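TCR alpha chain (Gallus gallus, PDB 6LIR) pairs with the TCR beta chain to form the alpha-beta T-cell receptor of chickens, which by family presumably recognises peptide antigens presented by MHC molecules. Local coordinates at the interface of chains A and B. Sequence-based numbering; all coordinates share one arbitrary frame. Chains: chain A, TCR alpha chain; chain B, TCR beta chain.

Contact 1: the interface of chains A and B. Residues chain A 38-40; chain B 103.
The apolar centre lies where the side chain of B:Gln103 reaches across one face of the guanidinium of A:Arg39. Its methylene CG sits on one face of that group, 4.0 Å from the plane and displaced toward the rim. The amide carbon CD of B:Gln103 comes 4.1 Å from CZ of A:Arg39. The two side chains cross obliquely. Amide and guanidinium planes are turned 76° apart, so the flat groups do not stack. Backbone adds to this layer. The N of A:Gly40 is 4.0 Å from CA of B:Gln103, and the carbonyl O of A:Gly38 is 4.3 Å from its CG.

Farther out, the amide oxygen OE1 of B:Gln103 leads the polar contact. OE1 of B:Gln103 is 2.8 Å from NH1 of A:Arg39 and 3.2 Å from NH2 of A:Arg39. It stands well above the guanidinium plane, on the side of the two terminal nitrogens. Their N-H groups point in other directions, and neither pair is a hydrogen bond. The attraction is probably that of a carbonyl dipole for a positive group. The amide nitrogen NE2 is directed away from the arginine. A:Arg39 takes its place through a bent chain. CG lies beside its own backbone N (chi1 -77°), and turns at the second and third torsions curl the guanidinium round to meet the amide. B:Gln103 instead runs extended beyond CG. Its partner hides 74 Å² of it, against 40 Å² of A:Arg39.

A:Gly38, A:Arg39 and A:Gly40 belong to the turn joining strands 29-35 and 42-47 of the alpha V domain. A:Gly38 has a positive phi (69°), which suits a glycine in a tight turn. B:Gln103 is the variable position of the F-G-X-G motif of the beta V domain. It lies between strands 100-101 and 105-110. The contact thus forms part of the pairing of the two V domains.

Contact 2: the interface of chains A and B. Residues chain A 118, 120, 132, 193; chain B 126-127, 129-130, 133.
A:Tyr118 lies against the helix 128-134 of chain B, where B:Glu130 and B:Glu133 meet its ring and hydroxyl. This belongs to the pairing of the two immunoglobulin constant domains, and the beta one is of the C1-set. CB of B:Glu130 packs over one face of the ring, 3.7 Å from its centroid, as a CH-pi contact. The amide carbon CD of B:Gln129 is at the ring edge, in plane, 4.0 Å from CE1 of A:Tyr118. The phenol OH of A:Tyr118 donates a hydrogen bond of 2.8 Å to the carboxylate oxygen OE1 of B:Glu133. It meets that oxygen on the anti side, 32° out of the carboxylate plane. A phenylalanine in place of the tyrosine would probably keep the ring packing but leave B:Glu133 without this donor.

Beside the ring, CD2 of A:Leu120 touches CB of B:Ser127 at 3.6 Å. CD2 of A:Leu132 is 3.9 Å from OE2 of B:Glu130, a looser contact at the margin. The poorly ordered A:Asp193 lies near the amide oxygen of B:Gln129. Both facing oxygens can only accept, so this pair is doubtful.

With chi1 at -49°, the ring of A:Tyr118 swings away from its own carbonyl carbon and off strand 116-121 onto the helix. On the beta side, B:Ser127 caps the helix start. Its OG, anti to its own N (chi1 175°), takes weak hydrogen bonds from N of B:Gln129 and N of B:Glu130. NE2 of B:Gln129 also bonds to OE2 of B:Glu133 from above the carboxylate plane, though the modelled length is suspiciously short.

Contact 1: the interface of chains A and B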
loop_
_atom_site.group_PDB
_atom_site.type_symbol
_atom_site.label_atom_id
_atom_site.label_comp_id
_atom_site.label_asym_id
_atom_site.label_seq_id
_atom_site.Cartn_x
_atom_site.Cartn_y
_atom_site.Cartn_z
ATOM N N GLY A 38 -0.714 -2.107 -2.504
ATOM C CA GLY A 38 -0.349 -2.364 -3.884
ATOM C C GLY A 38 -1.441 -3.022 -4.691
ATOM O O GLY A 38 -1.147 -3.805 -5.600
ATOM N N ARG A 39 -2.698 -2.694 -4.404
ATOM C CA ARG A 39 -3.844 -3.277 -5.086
ATOM C C ARG A 39 -4.993 -2.281 -5.025
ATOM O O ARG A 39 -4.951 -1.297 -4.282
ATOM C CB ARG A 39 -4.234 -4.639 -4.490
ATOM C CG ARG A 39 -3.314 -5.783 -4.928
ATOM C CD ARG A 39 -4.054 -7.087 -5.165
ATOM N NE ARG A 39 -4.692 -7.139 -6.481
ATOM C CZ ARG A 39 -4.063 -7.433 -7.617
ATOM N NH1 ARG A 39 -2.764 -7.703 -7.617
ATOM N NH2 ARG A 39 -4.738 -7.458 -8.759
ATOM N N GLY A 40 -6.009 -2.525 -5.843
ATOM C CA GLY A 40 -7.196 -1.708 -5.818
ATOM C C GLY A 40 -8.277 -2.381 -5.001
ATOM O O GLY A 40 -8.181 -3.567 -4.672
ATOM N N GLN B 103 -5.417 -1.663 -10.407
ATOM C CA GLN B 103 -4.458 -1.455 -9.334
ATOM C C GLN B 103 -4.229 0.017 -9.037
ATOM O O GLN B 103 -3.648 0.342 -7.997
ATOM C CB GLN B 103 -3.162 -2.199 -9.640
ATOM C CG GLN B 103 -3.331 -3.675 -9.311
ATOM C CD GLN B 103 -2.264 -4.568 -9.897
ATOM O OE1 GLN B 103 -2.209 -5.759 -9.584
ATOM N NE2 GLN B 103 -1.405 -4.007 -10.740
#

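Contact 2: the interface of chains A and B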
loop_
_atom_site.group_PDB
_atom_site.type_symbol
_atom_site.label_atom_id
_atom_site.label_comp_id
_atom_site.label_asym_id
_atom_site.label_seq_id
_atom_site.Cartn_x
_atom_site.Cartn_y
_atom_site.Cartn_z
ATOM N N TYR A 118 21.042 -3.202 15.152
ATOM C CA TYR A 118 22.210 -3.493 14.334
ATOM C C TYR A 118 22.488 -2.327 13.402
ATOM O O TYR A 118 21.577 -1.619 12.968
ATOM C CB TYR A 118 22.032 -4.756 13.474
ATOM C CG TYR A 118 21.536 -5.980 14.204
ATOM C CD1 TYR A 118 22.408 -6.787 14.924
ATOM C CD2 TYR A 118 20.198 -6.338 14.159
ATOM C CE1 TYR A 118 21.955 -7.913 15.584
ATOM C CE2 TYR A 118 19.735 -7.459 14.816
ATOM C CZ TYR A 118 20.616 -8.243 15.526
ATOM O OH TYR A 118 20.153 -9.361 16.181
ATOM N N LEU A 120 24.129 -1.336 9.686
ATOM C CA LEU A 120 24.380 -1.938 8.391
ATOM C C LEU A 120 25.094 -0.944 7.497
ATOM O O LEU A 120 24.900 0.272 7.604
ATOM C CB LEU A 120 23.078 -2.373 7.705
ATOM C CG LEU A 120 22.011 -3.093 8.526
ATOM C CD1 LEU A 120 20.829 -3.458 7.633
ATOM C CD2 LEU A 120 22.592 -4.325 9.180
ATOM N N LEU A 132 18.988 -0.941 12.080
ATOM C CA LEU A 132 17.928 -1.937 12.048
ATOM C C LEU A 132 17.576 -2.380 13.466
ATOM O O LEU A 132 18.430 -2.905 14.188
ATOM C CB LEU A 132 18.368 -3.130 11.202
ATOM C CG LEU A 132 17.421 -4.326 11.117
ATOM C CD1 LEU A 132 16.108 -4.003 10.395
ATOM C CD2 LEU A 132 18.110 -5.525 10.471
ATOM N N ASP A 193 26.757 -2.177 17.266
ATOM C CA ASP A 193 28.180 -2.266 16.952
ATOM C C ASP A 193 28.315 -2.810 15.529
ATOM O O ASP A 193 27.324 -2.960 14.807
ATOM C CB ASP A 193 28.938 -3.112 17.983
ATOM C CG ASP A 193 28.303 -4.462 18.220
ATOM O OD1 ASP A 193 27.220 -4.714 17.653
ATOM O OD2 ASP A 193 28.889 -5.272 18.973
ATOM N N PRO B 126 23.509 -7.457 4.965
ATOM C CA PRO B 126 22.864 -7.849 6.219
ATOM C C PRO B 126 23.894 -8.040 7.319
ATOM O O PRO B 126 25.066 -8.333 7.068
ATOM C CB PRO B 126 22.173 -9.170 5.868
ATOM C CG PRO B 126 22.983 -9.718 4.747
ATOM C CD PRO B 126 23.461 -8.530 3.957
ATOM N N SER B 127 23.443 -7.845 8.554
ATOM C CA SER B 127 24.345 -7.914 9.695
ATOM C C SER B 127 24.744 -9.356 9.972
ATOM O O SER B 127 23.888 -10.237 10.100
ATOM C CB SER B 127 23.676 -7.306 10.926
ATOM O OG SER B 127 24.485 -7.469 12.078
ATOM N N GLN B 129 25.961 -10.274 12.741
ATOM C CA GLN B 129 25.498 -10.524 14.101
ATOM C C GLN B 129 24.032 -10.948 14.118
ATOM O O GLN B 129 23.663 -11.873 14.851
ATOM C CB GLN B 129 25.716 -9.288 14.971
ATOM C CG GLN B 129 25.524 -9.553 16.452
ATOM C CD GLN B 129 25.512 -8.284 17.271
ATOM O OE1 GLN B 129 25.927 -7.225 16.798
ATOM N NE2 GLN B 129 25.031 -8.379 18.507
ATOM N N GLU B 130 23.174 -10.264 13.349
ATOM C CA GLU B 130 21.782 -10.697 13.247
ATOM C C GLU B 130 21.698 -12.140 12.763
ATOM O O GLU B 130 20.961 -12.957 13.329
ATOM C CB GLU B 130 20.989 -9.781 12.307
ATOM C CG GLU B 130 19.584 -10.324 11.982
ATOM C CD GLU B 130 18.865 -9.570 10.858
ATOM O OE1 GLU B 130 17.621 -9.465 10.917
ATOM O OE2 GLU B 130 19.532 -9.086 9.919
ATOM N N GLU B 133 22.710 -14.356 15.682
ATOM C CA GLU B 133 21.782 -14.311 16.814
ATOM C C GLU B 133 20.394 -14.823 16.439
ATOM O O GLU B 133 19.780 -15.581 17.200
ATOM C CB GLU B 133 21.689 -12.888 17.364
ATOM C CG GLU B 133 22.960 -12.393 18.026
ATOM C CD GLU B 133 22.862 -10.941 18.448
ATOM O OE1 GLU B 133 21.799 -10.327 18.216
ATOM O OE2 GLU B 133 23.844 -10.413 19.014
#

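Contact 1 and contact 2 lie about 33 Å apart, measured between the centres of their C-alpha atoms. They share no residue and no helix or strand. Contact 1 joins the V domains through loop segments of both chains. Contact 2 joins the constant domains, with strands of the alpha chain set against helix 128-134 of the beta chain. The two chains therefore meet at both levels of the receptor. This is the expected layout of an alpha-beta heterodimer. Pairing at two distant places would be expected to limit how far one chain can swing against the other.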